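Local structure of acinetobacter secreted protease CpaA (Acinetobacter nosocomialis M2, 6O38) at residues Pro383-Ala394 with Val421-Pro429; Leu433-Asp442 with Tyr480-Ile488. The protein probably cleaves proteins as a zinc-dependent metalloprotease, and is secreted by the type II system with the help of the chaperone CpaB. All coordinates share one frame; numbering follows the deposited sequence.

Contact 1 (Pro383-Ala394 with Val421-Pro429)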
ATOM      1  N   PRO A 383     -32.310   3.163  -5.005  1.00 74.67           N
ATOM      2  CA  PRO A 383     -33.043   2.926  -3.750  1.00 76.64           C
ATOM      3  C   PRO A 383     -32.906   1.504  -3.237  1.00 77.72           C
ATOM      4  O   PRO A 383     -32.957   1.288  -2.019  1.00 78.39           O
ATOM      5  CB  PRO A 383     -34.495   3.256  -4.123  1.00 79.26           C
ATOM      6  CG  PRO A 383     -34.396   4.144  -5.317  1.00 78.06           C
ATOM      7  CD  PRO A 383     -33.179   3.694  -6.067  1.00 75.78           C
ATOM      8  N   GLU A 384     -32.748   0.524  -4.131  1.00 78.03           N
ATOM      9  CA  GLU A 384     -32.491  -0.844  -3.694  1.00 78.89           C
ATOM     10  C   GLU A 384     -31.206  -0.929  -2.879  1.00 76.64           C
ATOM     11  O   GLU A 384     -31.134  -1.673  -1.894  1.00 77.52           O
ATOM     12  CB  GLU A 384     -32.429  -1.782  -4.900  1.00 79.39           C
ATOM     13  CG  GLU A 384     -33.790  -2.131  -5.483  1.00 82.40           C
ATOM     14  CD  GLU A 384     -33.693  -3.041  -6.692  1.00 82.93           C
ATOM     15  OE1 GLU A 384     -32.615  -3.086  -7.321  1.00 80.69           O
ATOM     16  OE2 GLU A 384     -34.694  -3.719  -7.009  1.00 85.68           O
ATOM     17  N   VAL A 385     -30.177  -0.176  -3.276  1.00 74.53           N
ATOM     18  CA  VAL A 385     -28.930  -0.169  -2.518  1.00 72.37           C
ATOM     19  C   VAL A 385     -29.129   0.505  -1.166  1.00 72.57           C
ATOM     20  O   VAL A 385     -28.614   0.036  -0.143  1.00 72.42           O
ATOM     21  CB  VAL A 385     -27.816   0.512  -3.333  1.00 69.48           C
ATOM     22  CG1 VAL A 385     -26.555   0.663  -2.494  1.00 67.31           C
ATOM     23  CG2 VAL A 385     -27.527  -0.280  -4.589  1.00 69.38           C
ATOM     24  N   ASN A 386     -29.875   1.613  -1.136  1.00 72.98           N
ATOM     25  CA  ASN A 386     -30.104   2.313   0.125  1.00 73.31           C
ATOM     26  C   ASN A 386     -30.857   1.436   1.115  1.00 75.95           C
ATOM     27  O   ASN A 386     -30.599   1.488   2.323  1.00 75.98           O
ATOM     28  CB  ASN A 386     -30.863   3.617  -0.122  1.00 73.62           C
ATOM     29  CG  ASN A 386     -30.135   4.547  -1.069  1.00 71.13           C
ATOM     30  OD1 ASN A 386     -28.968   4.335  -1.395  1.00 68.97           O
ATOM     31  ND2 ASN A 386     -30.818   5.596  -1.505  1.00 71.51           N
ATOM     32  N   SER A 387     -31.800   0.627   0.625  1.00 77.66           N
ATOM     33  CA  SER A 387     -32.544  -0.259   1.513  1.00 80.38           C
ATOM     34  C   SER A 387     -31.642  -1.320   2.130  1.00 79.86           C
ATOM     35  O   SER A 387     -31.862  -1.729   3.275  1.00 81.30           O
ATOM     36  CB  SER A 387     -33.697  -0.919   0.756  1.00 83.03           C
ATOM     37  OG  SER A 387     -34.569   0.056   0.209  1.00 83.71           O
ATOM     38  N   ILE A 388     -30.628  -1.771   1.394  1.00 77.93           N
ATOM     39  CA  ILE A 388     -29.748  -2.824   1.890  1.00 77.49           C
ATOM     40  C   ILE A 388     -28.676  -2.244   2.803  1.00 75.31           C
ATOM     41  O   ILE A 388     -28.446  -2.739   3.913  1.00 75.96           O
ATOM     42  CB  ILE A 388     -29.129  -3.599   0.712  1.00 76.55           C
ATOM     43  CG1 ILE A 388     -30.205  -4.400  -0.023  1.00 79.16           C
ATOM     44  CG2 ILE A 388     -28.014  -4.515   1.196  1.00 75.62           C
ATOM     45  CD1 ILE A 388     -29.825  -4.778  -1.438  1.00 78.30           C
ATOM     46  N   LEU A 389     -28.002  -1.187   2.352  1.00 74.91           N
ATOM     47  CA  LEU A 389     -26.891  -0.614   3.101  1.00 72.72           C
ATOM     48  C   LEU A 389     -27.327   0.442   4.104  1.00 73.10           C
ATOM     49  O   LEU A 389     -26.723   0.549   5.178  1.00 72.55           O
ATOM     50  CB  LEU A 389     -25.868  -0.002   2.139  1.00 69.86           C
ATOM     51  CG  LEU A 389     -25.213  -0.940   1.123  1.00 69.12           C
ATOM     52  CD1 LEU A 389     -24.182  -0.190   0.295  1.00 66.33           C
ATOM     53  CD2 LEU A 389     -24.579  -2.136   1.819  1.00 69.46           C
ATOM     54  N   GLY A 390     -28.354   1.211   3.796  1.00 75.19           N
ATOM     55  CA  GLY A 390     -28.651   2.383   4.591  1.00 75.21           C
ATOM     56  C   GLY A 390     -28.411   3.658   3.800  1.00 73.29           C
ATOM     57  O   GLY A 390     -27.563   3.715   2.898  1.00 71.20           O
ATOM     58  N   GLU A 391     -29.187   4.695   4.127  1.00 77.25           N
ATOM     59  CA  GLU A 391     -29.115   5.943   3.373  1.00 75.30           C
ATOM     60  C   GLU A 391     -27.743   6.593   3.503  1.00 72.31           C
ATOM     61  O   GLU A 391     -27.154   7.036   2.510  1.00 70.03           O
ATOM     62  CB  GLU A 391     -30.207   6.902   3.851  1.00 77.19           C
ATOM     63  CG  GLU A 391     -31.623   6.418   3.592  1.00 80.54           C
ATOM     64  CD  GLU A 391     -31.968   6.401   2.115  1.00 80.06           C
ATOM     65  OE1 GLU A 391     -31.408   7.229   1.364  1.00 77.52           O
ATOM     66  OE2 GLU A 391     -32.791   5.555   1.706  1.00 82.26           O
ATOM     67  N   SER A 392     -27.215   6.659   4.726  1.00 75.38           N
ATOM     68  CA  SER A 392     -25.885   7.228   4.926  1.00 72.78           C
ATOM     69  C   SER A 392     -24.791   6.288   4.428  1.00 71.17           C
ATOM     70  O   SER A 392     -23.802   6.737   3.835  1.00 68.64           O
ATOM     71  CB  SER A 392     -25.678   7.560   6.403  1.00 73.67           C
ATOM     72  OG  SER A 392     -24.465   8.264   6.599  1.00 71.32           O
ATOM     73  N   ALA A 393     -24.950   4.984   4.668  1.00 71.07           N
ATOM     74  CA  ALA A 393     -23.945   4.011   4.248  1.00 69.84           C
ATOM     75  C   ALA A 393     -23.722   4.035   2.740  1.00 68.12           C
ATOM     76  O   ALA A 393     -22.580   3.938   2.276  1.00 65.99           O
ATOM     77  CB  ALA A 393     -24.347   2.611   4.705  1.00 72.25           C
ATOM     78  N   ALA A 394     -24.800   4.144   1.959  1.00 68.29           N
ATOM     79  CA  ALA A 394     -24.656   4.133   0.505  1.00 66.94           C
ATOM     80  C   ALA A 394     -23.837   5.322   0.020  1.00 64.21           C
ATOM     81  O   ALA A 394     -23.016   5.187  -0.895  1.00 62.77           O
ATOM     82  CB  ALA A 394     -26.032   4.119  -0.159  1.00 68.84           C
ATOM     83  N   VAL A 421     -19.955  16.480  -7.070  1.00 49.79           N
ATOM     84  CA  VAL A 421     -20.709  17.725  -7.010  1.00 50.29           C
ATOM     85  C   VAL A 421     -22.187  17.494  -6.760  1.00 51.65           C
ATOM     86  O   VAL A 421     -22.956  18.466  -6.710  1.00 52.18           O
ATOM     87  CB  VAL A 421     -20.506  18.559  -8.288  1.00 50.58           C
ATOM     88  CG1 VAL A 421     -19.049  18.965  -8.422  1.00 49.67           C
ATOM     89  CG2 VAL A 421     -20.951  17.771  -9.508  1.00 51.30           C
ATOM     90  N   GLY A 422     -22.612  16.244  -6.601  1.00 53.42           N
ATOM     91  CA  GLY A 422     -24.006  15.946  -6.347  1.00 54.43           C
ATOM     92  C   GLY A 422     -24.251  14.484  -6.039  1.00 54.95           C
ATOM     93  O   GLY A 422     -23.540  13.610  -6.545  1.00 54.51           O
ATOM     94  N   TYR A 423     -25.252  14.207  -5.209  1.00 59.06           N
ATOM     95  CA  TYR A 423     -25.613  12.841  -4.849  1.00 59.62           C
ATOM     96  C   TYR A 423     -27.128  12.719  -4.884  1.00 61.40           C
ATOM     97  O   TYR A 423     -27.824  13.417  -4.141  1.00 62.06           O
ATOM     98  CB  TYR A 423     -25.072  12.471  -3.462  1.00 59.28           C
ATOM     99  CG  TYR A 423     -25.501  11.106  -2.969  1.00 60.60           C
ATOM    100  CD1 TYR A 423     -24.760   9.972  -3.275  1.00 60.26           C
ATOM    101  CD2 TYR A 423     -26.642  10.953  -2.191  1.00 62.49           C
ATOM    102  CE1 TYR A 423     -25.147   8.723  -2.824  1.00 61.57           C
ATOM    103  CE2 TYR A 423     -27.036   9.710  -1.738  1.00 64.27           C
ATOM    104  CZ  TYR A 423     -26.286   8.598  -2.056  1.00 63.58           C
ATOM    105  OH  TYR A 423     -26.677   7.360  -1.602  1.00 65.48           O
ATOM    106  N   ILE A 424     -27.637  11.840  -5.745  1.00 59.68           N
ATOM    107  CA  ILE A 424     -29.071  11.659  -5.919  1.00 61.81           C
ATOM    108  C   ILE A 424     -29.411  10.191  -5.714  1.00 63.49           C
ATOM    109  O   ILE A 424     -28.620   9.296  -6.030  1.00 62.58           O
ATOM    110  CB  ILE A 424     -29.570  12.145  -7.301  1.00 61.93           C
ATOM    111  CG1 ILE A 424     -28.969  11.299  -8.426  1.00 61.58           C
ATOM    112  CG2 ILE A 424     -29.250  13.617  -7.495  1.00 60.77           C
ATOM    113  CD1 ILE A 424     -29.536  11.615  -9.793  1.00 62.25           C
ATOM    114  N   THR A 425     -30.597   9.949  -5.165  1.00 64.79           N
ATOM    115  CA  THR A 425     -31.136   8.606  -5.008  1.00 66.91           C
ATOM    116  C   THR A 425     -32.139   8.358  -6.127  1.00 68.61           C
ATOM    117  O   THR A 425     -33.149   9.063  -6.226  1.00 70.04           O
ATOM    118  CB  THR A 425     -31.800   8.435  -3.642  1.00 69.00           C
ATOM    119  OG1 THR A 425     -30.792   8.328  -2.627  1.00 67.67           O
ATOM    120  CG2 THR A 425     -32.677   7.189  -3.625  1.00 71.80           C
ATOM    121  N   TYR A 426     -31.858   7.363  -6.965  1.00 68.59           N
ATOM    122  CA  TYR A 426     -32.675   7.131  -8.147  1.00 70.07           C
ATOM    123  C   TYR A 426     -32.368   5.753  -8.715  1.00 70.55           C
ATOM    124  O   TYR A 426     -31.218   5.308  -8.688  1.00 68.69           O
ATOM    125  CB  TYR A 426     -32.426   8.206  -9.210  1.00 68.41           C
ATOM    126  CG  TYR A 426     -33.224   8.004 -10.474  1.00 69.96           C
ATOM    127  CD1 TYR A 426     -34.576   8.312 -10.521  1.00 72.48           C
ATOM    128  CD2 TYR A 426     -32.626   7.493 -11.617  1.00 69.09           C
ATOM    129  CE1 TYR A 426     -35.311   8.124 -11.676  1.00 74.06           C
ATOM    130  CE2 TYR A 426     -33.351   7.300 -12.771  1.00 70.67           C
ATOM    131  CZ  TYR A 426     -34.692   7.617 -12.798  1.00 73.15           C
ATOM    132  OH  TYR A 426     -35.415   7.425 -13.953  1.00 74.87           O
ATOM    133  N   LYS A 427     -33.402   5.092  -9.226  1.00 73.18           N
ATOM    134  CA  LYS A 427     -33.279   3.791  -9.872  1.00 74.10           C
ATOM    135  C   LYS A 427     -33.352   3.976 -11.382  1.00 73.88           C
ATOM    136  O   LYS A 427     -34.386   4.400 -11.909  1.00 75.58           O
ATOM    137  CB  LYS A 427     -34.376   2.841  -9.390  1.00 77.49           C
ATOM    138  CG  LYS A 427     -34.597   1.624 -10.278  1.00 79.16           C
ATOM    139  CD  LYS A 427     -33.700   0.465  -9.884  1.00 78.63           C
ATOM    140  CE  LYS A 427     -34.034  -0.783 -10.688  1.00 80.74           C
ATOM    141  NZ  LYS A 427     -33.407  -0.764 -12.038  1.00 79.29           N
ATOM    142  N   ILE A 428     -32.261   3.670 -12.069  1.00 72.04           N
ATOM    143  CA  ILE A 428     -32.271   3.714 -13.535  1.00 72.04           C
ATOM    144  C   ILE A 428     -33.122   2.563 -14.060  1.00 75.01           C
ATOM    145  O   ILE A 428     -32.909   1.406 -13.654  1.00 75.83           O
ATOM    146  CB  ILE A 428     -30.843   3.638 -14.082  1.00 69.36           C
ATOM    147  CG1 ILE A 428     -29.995   4.783 -13.524  1.00 66.76           C
ATOM    148  CG2 ILE A 428     -30.853   3.670 -15.603  1.00 69.55           C
ATOM    149  CD1 ILE A 428     -28.596   4.841 -14.101  1.00 65.06           C
ATOM    150  N   PRO A 429     -34.091   2.816 -14.944  1.00 76.73           N
ATOM    151  CA  PRO A 429     -34.949   1.720 -15.418  1.00 79.84           C
ATOM    152  C   PRO A 429     -34.187   0.738 -16.291  1.00 79.51           C
ATOM    153  O   PRO A 429     -33.888   1.029 -17.454  1.00 78.82           O
ATOM    154  CB  PRO A 429     -36.045   2.445 -16.212  1.00 81.53           C
ATOM    155  CG  PRO A 429     -35.978   3.876 -15.769  1.00 79.75           C
ATOM    156  CD  PRO A 429     -34.544   4.127 -15.430  1.00 76.36           C
TER
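A small, partly polar contact between a helix and the end of a strand forms where Pro383 and Asn386 of helix 383-389 meet Thr425, Tyr426 and Lys427 as strand 416-425 runs out. Helix and strand directions stand almost perpendicular (89°), which limits the meeting to a few side chains. The start of the helix packs against backbone: Pro383 CD lies 3.5 Å from Tyr426 C, and its CG is 3.9 Å from Thr425 CG2. Lys427 adds its CB, 3.6 Å from Pro383 CD. Beyond that point the lysine chain bends away from Pro383, its CE passing near Glu384 OE1, and NZ is held by Ile428 O, Ala430 O and a salt bridge to Glu464.

One hydrogen bond crosses the interface: Asn386 ND2 donates to Thr425 OG1 at 3.0 Å. The acceptor lies close to the amide plane, but the N-H points off line (133°). The other end of the amide is turned to Ser381, whose OG bonds OD1, so both ends of the group are held and its rotation is fixed. Tyr423, with CG anti to its backbone N, sends its ring past this amide, the two planes 27° apart. Its OH reaches Ala394 CB at 3.6 Å and stays 3.8 Å from Asn386 OD1. On another side of the helical segment the chaperone chain binds, with Asp136 and Asp110 of CpaB bonded to Ala393 and Ser392.

Strands 367-381 and 416-425, parallel neighbours joined through these helices, form a beta-alpha-beta connection consistent with the sheet of the reprolysin-like metalloprotease fold.

Contact 2 (Leu433-Asp442 with Tyr480-Ile488); sequences LKEAISTGRD and YNMIGANDI. With SO4 (sulfate ion), chain N.
Tyr480 OH donates to Asp442 OD1 at 2.6 Å, on the carboxylate's syn side, while Arg441 NH1 donates to Asn481 OD1 at 2.7 Å. The second bond is bent (138°), with the amide oxygen tilted out of the guanidinium plane. At the edge of that plane lies a sulfate, probably from the crystallisation liquor: NH1 binds its O2 at 2.8 Å and NH2 its O3 at 3.1 Å. NE turns back to meet Ser438 O in the carbonyl plane, on a lone pair; this oxygen also accepts from Arg441 N. With all three nitrogens engaged, the guanidinium has little freedom to turn.

The CE2 edge of the tyrosine ring leans over one face of the guanidinium, near its rim. Arg441 CB rests over the ring face, 4.1 Å from the Tyr480 centroid, in a CH-pi contact.

Further along, the interface is apolar. Ile437, its CG1 anti to the backbone N (chi1 -152°), lowers CD1 onto the strand, 3.6 Å from both Ile483 CG1 and Gly484 CA. Leu433 straddles the next part, CD1 on Ala485 CB at 3.9 Å and CD2 above the Asn486-Asp487 peptide. Helix and strand run nearly antiparallel (158°), so one turn, from Leu433 to Ile437, steps back about two residues along the strand. Trp474 NE1 donates to Ile437 O, and Leu173 of CpaB touches the Ile437 side chain.

Hydrophobic packing thus leads to a polar end built on Arg441, Tyr480, Asn481 and Asp442; its NH1/NH2 edge can hold an oxyanion under crystal conditions, the charge probably tempered by Asp442, and no natural anion is implied.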
ATOM      1  N   LEU A 433     -27.375  -4.347 -14.998  1.00 76.82           N
ATOM      2  CA  LEU A 433     -26.417  -3.250 -14.910  1.00 73.73           C
ATOM      3  C   LEU A 433     -25.895  -2.887 -16.296  1.00 73.25           C
ATOM      4  O   LEU A 433     -25.632  -1.713 -16.585  1.00 71.97           O
ATOM      5  CB  LEU A 433     -25.272  -3.629 -13.976  1.00 72.37           C
ATOM      6  CG  LEU A 433     -24.454  -2.470 -13.395  1.00 70.08           C
ATOM      7  CD1 LEU A 433     -25.345  -1.510 -12.598  1.00 70.08           C
ATOM      8  CD2 LEU A 433     -23.313  -2.985 -12.527  1.00 68.95           C
ATOM      9  N   LYS A 434     -25.752  -3.894 -17.166  1.00 74.97           N
ATOM     10  CA  LYS A 434     -25.350  -3.667 -18.550  1.00 75.08           C
ATOM     11  C   LYS A 434     -26.353  -2.784 -19.270  1.00 75.80           C
ATOM     12  O   LYS A 434     -25.978  -1.904 -20.051  1.00 75.09           O
ATOM     13  CB  LYS A 434     -25.276  -5.013 -19.265  1.00 76.87           C
ATOM     14  CG  LYS A 434     -24.881  -4.972 -20.728  1.00 77.52           C
ATOM     15  CD  LYS A 434     -24.915  -6.380 -21.309  1.00 79.51           C
ATOM     16  CE  LYS A 434     -24.555  -6.407 -22.775  1.00 80.31           C
ATOM     17  NZ  LYS A 434     -24.568  -7.804 -23.296  1.00 82.61           N
ATOM     18  N   GLU A 435     -27.642  -3.017 -19.026  1.00 74.04           N
ATOM     19  CA  GLU A 435     -28.680  -2.164 -19.590  1.00 74.89           C
ATOM     20  C   GLU A 435     -28.676  -0.775 -18.964  1.00 73.31           C
ATOM     21  O   GLU A 435     -28.965   0.211 -19.649  1.00 73.24           O
ATOM     22  CB  GLU A 435     -30.041  -2.840 -19.420  1.00 78.24           C
ATOM     23  CG  GLU A 435     -31.116  -2.344 -20.365  1.00 80.12           C
ATOM     24  CD  GLU A 435     -32.376  -3.195 -20.295  1.00 83.71           C
ATOM     25  OE1 GLU A 435     -32.525  -3.949 -19.309  1.00 84.64           O
ATOM     26  OE2 GLU A 435     -33.212  -3.117 -21.220  1.00 85.77           O
ATOM     27  N   ALA A 436     -28.348  -0.675 -17.671  1.00 73.69           N
ATOM     28  CA  ALA A 436     -28.402   0.615 -16.988  1.00 72.35           C
ATOM     29  C   ALA A 436     -27.363   1.588 -17.532  1.00 70.62           C
ATOM     30  O   ALA A 436     -27.614   2.797 -17.600  1.00 70.14           O
ATOM     31  CB  ALA A 436     -28.223   0.422 -15.483  1.00 71.66           C
ATOM     32  N   ILE A 437     -26.185   1.085 -17.909  1.00 68.83           N
ATOM     33  CA  ILE A 437     -25.140   1.969 -18.414  1.00 67.24           C
ATOM     34  C   ILE A 437     -25.546   2.577 -19.751  1.00 67.95           C
ATOM     35  O   ILE A 437     -25.068   3.656 -20.121  1.00 66.87           O
ATOM     36  CB  ILE A 437     -23.800   1.214 -18.507  1.00 66.50           C
ATOM     37  CG1 ILE A 437     -22.628   2.184 -18.357  1.00 64.82           C
ATOM     38  CG2 ILE A 437     -23.696   0.437 -19.812  1.00 67.88           C
ATOM     39  CD1 ILE A 437     -22.550   2.814 -16.989  1.00 64.07           C
ATOM     40  N   SER A 438     -26.422   1.902 -20.498  1.00 68.42           N
ATOM     41  CA  SER A 438     -26.895   2.428 -21.774  1.00 69.46           C
ATOM     42  C   SER A 438     -27.976   3.483 -21.570  1.00 69.87           C
ATOM     43  O   SER A 438     -27.817   4.638 -21.978  1.00 69.19           O
ATOM     44  CB  SER A 438     -27.412   1.284 -22.650  1.00 71.54           C
ATOM     45  OG  SER A 438     -26.360   0.695 -23.394  1.00 71.27           O
ATOM     46  N   THR A 439     -29.087   3.098 -20.935  1.00 69.27           N
ATOM     47  CA  THR A 439     -30.215   4.008 -20.778  1.00 69.95           C
ATOM     48  C   THR A 439     -29.908   5.168 -19.839  1.00 68.15           C
ATOM     49  O   THR A 439     -30.572   6.206 -19.924  1.00 68.35           O
ATOM     50  CB  THR A 439     -31.441   3.244 -20.273  1.00 72.47           C
ATOM     51  OG1 THR A 439     -31.270   2.923 -18.887  1.00 71.91           O
ATOM     52  CG2 THR A 439     -31.632   1.960 -21.067  1.00 74.60           C
ATOM     53  N   GLY A 440     -28.930   5.014 -18.944  1.00 67.36           N
ATOM     54  CA  GLY A 440     -28.540   6.108 -18.071  1.00 65.65           C
ATOM     55  C   GLY A 440     -28.017   7.324 -18.808  1.00 64.66           C
ATOM     56  O   GLY A 440     -28.030   8.429 -18.255  1.00 63.70           O
ATOM     57  N   ARG A 441     -27.559   7.147 -20.050  1.00 64.19           N
ATOM     58  CA  ARG A 441     -27.057   8.272 -20.831  1.00 63.50           C
ATOM     59  C   ARG A 441     -28.186   9.178 -21.302  1.00 64.65           C
ATOM     60  O   ARG A 441     -27.963  10.368 -21.551  1.00 63.96           O
ATOM     61  CB  ARG A 441     -26.260   7.755 -22.028  1.00 63.80           C
ATOM     62  CG  ARG A 441     -25.168   6.765 -21.661  1.00 62.88           C
ATOM     63  CD  ARG A 441     -24.564   6.135 -22.903  1.00 63.56           C
ATOM     64  NE  ARG A 441     -25.577   5.472 -23.721  1.00 65.70           N
ATOM     65  CZ  ARG A 441     -25.312   4.775 -24.820  1.00 66.75           C
ATOM     66  NH1 ARG A 441     -24.061   4.650 -25.243  1.00 65.88           N
ATOM     67  NH2 ARG A 441     -26.296   4.203 -25.500  1.00 68.77           N
ATOM     68  N   ASP A 442     -29.398   8.637 -21.426  1.00 66.07           N
ATOM     69  CA  ASP A 442     -30.552   9.382 -21.901  1.00 67.39           C
ATOM     70  C   ASP A 442     -31.580   9.641 -20.812  1.00 67.76           C
ATOM     71  O   ASP A 442     -32.521  10.408 -21.044  1.00 68.71           O
ATOM     72  CB  ASP A 442     -31.230   8.636 -23.060  1.00 69.52           C
ATOM     73  CG  ASP A 442     -30.250   8.206 -24.130  1.00 69.43           C
ATOM     74  OD1 ASP A 442     -29.616   9.087 -24.746  1.00 68.88           O
ATOM     75  OD2 ASP A 442     -30.112   6.985 -24.355  1.00 70.15           O
ATOM     76  N   TYR A 480     -21.357  12.257 -24.075  1.00 58.69           N
ATOM     77  CA  TYR A 480     -22.586  11.472 -24.054  1.00 59.14           C
ATOM     78  C   TYR A 480     -22.402  10.136 -23.345  1.00 58.29           C
ATOM     79  O   TYR A 480     -23.337   9.647 -22.699  1.00 58.13           O
ATOM     80  CB  TYR A 480     -23.085  11.249 -25.481  1.00 60.92           C
ATOM     81  CG  TYR A 480     -24.281  10.330 -25.572  1.00 61.51           C
ATOM     82  CD1 TYR A 480     -25.541  10.757 -25.174  1.00 61.70           C
ATOM     83  CD2 TYR A 480     -24.149   9.036 -26.058  1.00 61.98           C
ATOM     84  CE1 TYR A 480     -26.636   9.919 -25.254  1.00 62.41           C
ATOM     85  CE2 TYR A 480     -25.240   8.191 -26.142  1.00 62.65           C
ATOM     86  CZ  TYR A 480     -26.480   8.638 -25.740  1.00 62.90           C
ATOM     87  OH  TYR A 480     -27.568   7.799 -25.822  1.00 64.62           O
ATOM     88  N   ASN A 481     -21.217   9.534 -23.443  1.00 58.94           N
ATOM     89  CA  ASN A 481     -20.967   8.208 -22.896  1.00 58.25           C
ATOM     90  C   ASN A 481     -20.243   8.244 -21.556  1.00 56.53           C
ATOM     91  O   ASN A 481     -19.860   7.188 -21.043  1.00 55.93           O
ATOM     92  CB  ASN A 481     -20.164   7.368 -23.892  1.00 58.96           C
ATOM     93  CG  ASN A 481     -20.980   6.959 -25.099  1.00 60.65           C
ATOM     94  OD1 ASN A 481     -22.088   6.442 -24.968  1.00 61.10           O
ATOM     95  ND2 ASN A 481     -20.431   7.183 -26.289  1.00 61.74           N
HETATM   96  N   MSE A 482     -20.054   9.424 -20.975  1.00 54.85           N
HETATM   97  CA  MSE A 482     -19.319   9.541 -19.723  1.00 53.24           C
HETATM   98  C   MSE A 482     -20.159   9.040 -18.552  1.00 52.83           C
HETATM   99  O   MSE A 482     -20.752   9.831 -17.819  1.00 52.47           O
HETATM  100  CB  MSE A 482     -18.889  10.991 -19.487  1.00 55.63           C
HETATM  101  CG  MSE A 482     -17.897  11.167 -18.352  1.00 54.06           C
HETATM  102 SE   MSE A 482     -16.200  10.276 -18.699  0.63 53.55          SE
HETATM  103  CE  MSE A 482     -15.411  10.433 -16.922  1.00 51.50           C
ATOM    104  N   ILE A 483     -20.210   7.721 -18.385  1.00 54.64           N
ATOM    105  CA  ILE A 483     -20.998   7.107 -17.320  1.00 55.06           C
ATOM    106  C   ILE A 483     -20.342   5.789 -16.926  1.00 54.92           C
ATOM    107  O   ILE A 483     -19.813   5.064 -17.774  1.00 55.30           O
ATOM    108  CB  ILE A 483     -22.469   6.907 -17.754  1.00 56.91           C
ATOM    109  CG1 ILE A 483     -23.303   6.332 -16.606  1.00 57.49           C
ATOM    110  CG2 ILE A 483     -22.559   6.022 -18.989  1.00 58.27           C
ATOM    111  CD1 ILE A 483     -24.786   6.277 -16.898  1.00 59.30           C
ATOM    112  N   GLY A 484     -20.365   5.495 -15.627  1.00 57.06           N
ATOM    113  CA  GLY A 484     -19.834   4.246 -15.121  1.00 56.83           C
ATOM    114  C   GLY A 484     -20.727   3.708 -14.021  1.00 57.10           C
ATOM    115  O   GLY A 484     -21.499   4.446 -13.403  1.00 57.09           O
ATOM    116  N   ALA A 485     -20.624   2.401 -13.790  1.00 58.59           N
ATOM    117  CA  ALA A 485     -21.500   1.759 -12.822  1.00 59.69           C
ATOM    118  C   ALA A 485     -20.845   0.510 -12.249  1.00 59.79           C
ATOM    119  O   ALA A 485     -20.064  -0.168 -12.921  1.00 59.66           O
ATOM    120  CB  ALA A 485     -22.852   1.399 -13.448  1.00 61.67           C
ATOM    121  N   ASN A 486     -21.175   0.223 -10.990  1.00 63.34           N
ATOM    122  CA  ASN A 486     -20.880  -1.058 -10.366  1.00 64.00           C
ATOM    123  C   ASN A 486     -22.020  -1.401  -9.416  1.00 65.50           C
ATOM    124  O   ASN A 486     -22.824  -0.542  -9.046  1.00 65.75           O
ATOM    125  CB  ASN A 486     -19.537  -1.052  -9.616  1.00 62.50           C
ATOM    126  CG  ASN A 486     -19.531  -0.118  -8.420  1.00 61.76           C
ATOM    127  OD1 ASN A 486     -19.038   1.003  -8.501  1.00 60.80           O
ATOM    128  ND2 ASN A 486     -20.059  -0.588  -7.295  1.00 62.67           N
ATOM    129  N   ASP A 487     -22.085  -2.669  -9.022  1.00 67.14           N
ATOM    130  CA  ASP A 487     -23.109  -3.124  -8.098  1.00 68.77           C
ATOM    131  C   ASP A 487     -22.518  -3.265  -6.696  1.00 68.24           C
ATOM    132  O   ASP A 487     -21.375  -2.877  -6.434  1.00 66.55           O
ATOM    133  CB  ASP A 487     -23.739  -4.431  -8.602  1.00 71.02           C
ATOM    134  CG  ASP A 487     -22.834  -5.642  -8.417  1.00 71.32           C
ATOM    135  OD1 ASP A 487     -21.644  -5.479  -8.076  1.00 69.62           O
ATOM    136  OD2 ASP A 487     -23.321  -6.774  -8.618  1.00 73.79           O
ATOM    137  N   ILE A 488     -23.301  -3.830  -5.782  1.00 67.32           N
ATOM    138  CA  ILE A 488     -22.820  -4.140  -4.442  1.00 67.42           C
ATOM    139  C   ILE A 488     -22.721  -5.639  -4.190  1.00 69.30           C
ATOM    140  O   ILE A 488     -22.028  -6.043  -3.243  1.00 69.13           O
ATOM    141  CB  ILE A 488     -23.700  -3.475  -3.364  1.00 68.52           C
ATOM    142  CG1 ILE A 488     -25.123  -4.033  -3.415  1.00 71.65           C
ATOM    143  CG2 ILE A 488     -23.712  -1.965  -3.542  1.00 66.64           C
ATOM    144  CD1 ILE A 488     -26.012  -3.533  -2.298  1.00 73.17           C
TER
HETATM  145  S   SO4 N 602     -24.836   2.253 -28.234  1.00 76.06           S
HETATM  146  O1  SO4 N 602     -25.792   2.634 -29.270  1.00 77.90           O
HETATM  147  O2  SO4 N 602     -24.080   3.430 -27.814  1.00 90.35           O
HETATM  148  O3  SO4 N 602     -25.553   1.701 -27.089  1.00 72.23           O
HETATM  149  O4  SO4 N 602     -23.918   1.249 -28.766  1.00 66.87           O

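In the fold
The two contacts follow one another along the chain, contact 1 closing before contact 2 opens, and their centres are about 15 Å apart on the same side of the protein's centre. Strand 416-425 of the first leads into helix 433-439 of the second, and the two regions touch: Ile428 CG2 lies 3.4 Å from Thr439 OG1, and Val385 CG1 4.0 Å from Ile488 CG2. Strands 367-381 and 457-462, paired in parallel, carry the link from strand 416-425 to strand 483-487. Helix 496-504, with zinc ligands His498 and His502, comes next in the chain. Both contacts place helices on sheet strands of the protease domain, and CpaB, touching residues of both, covers helices packed there.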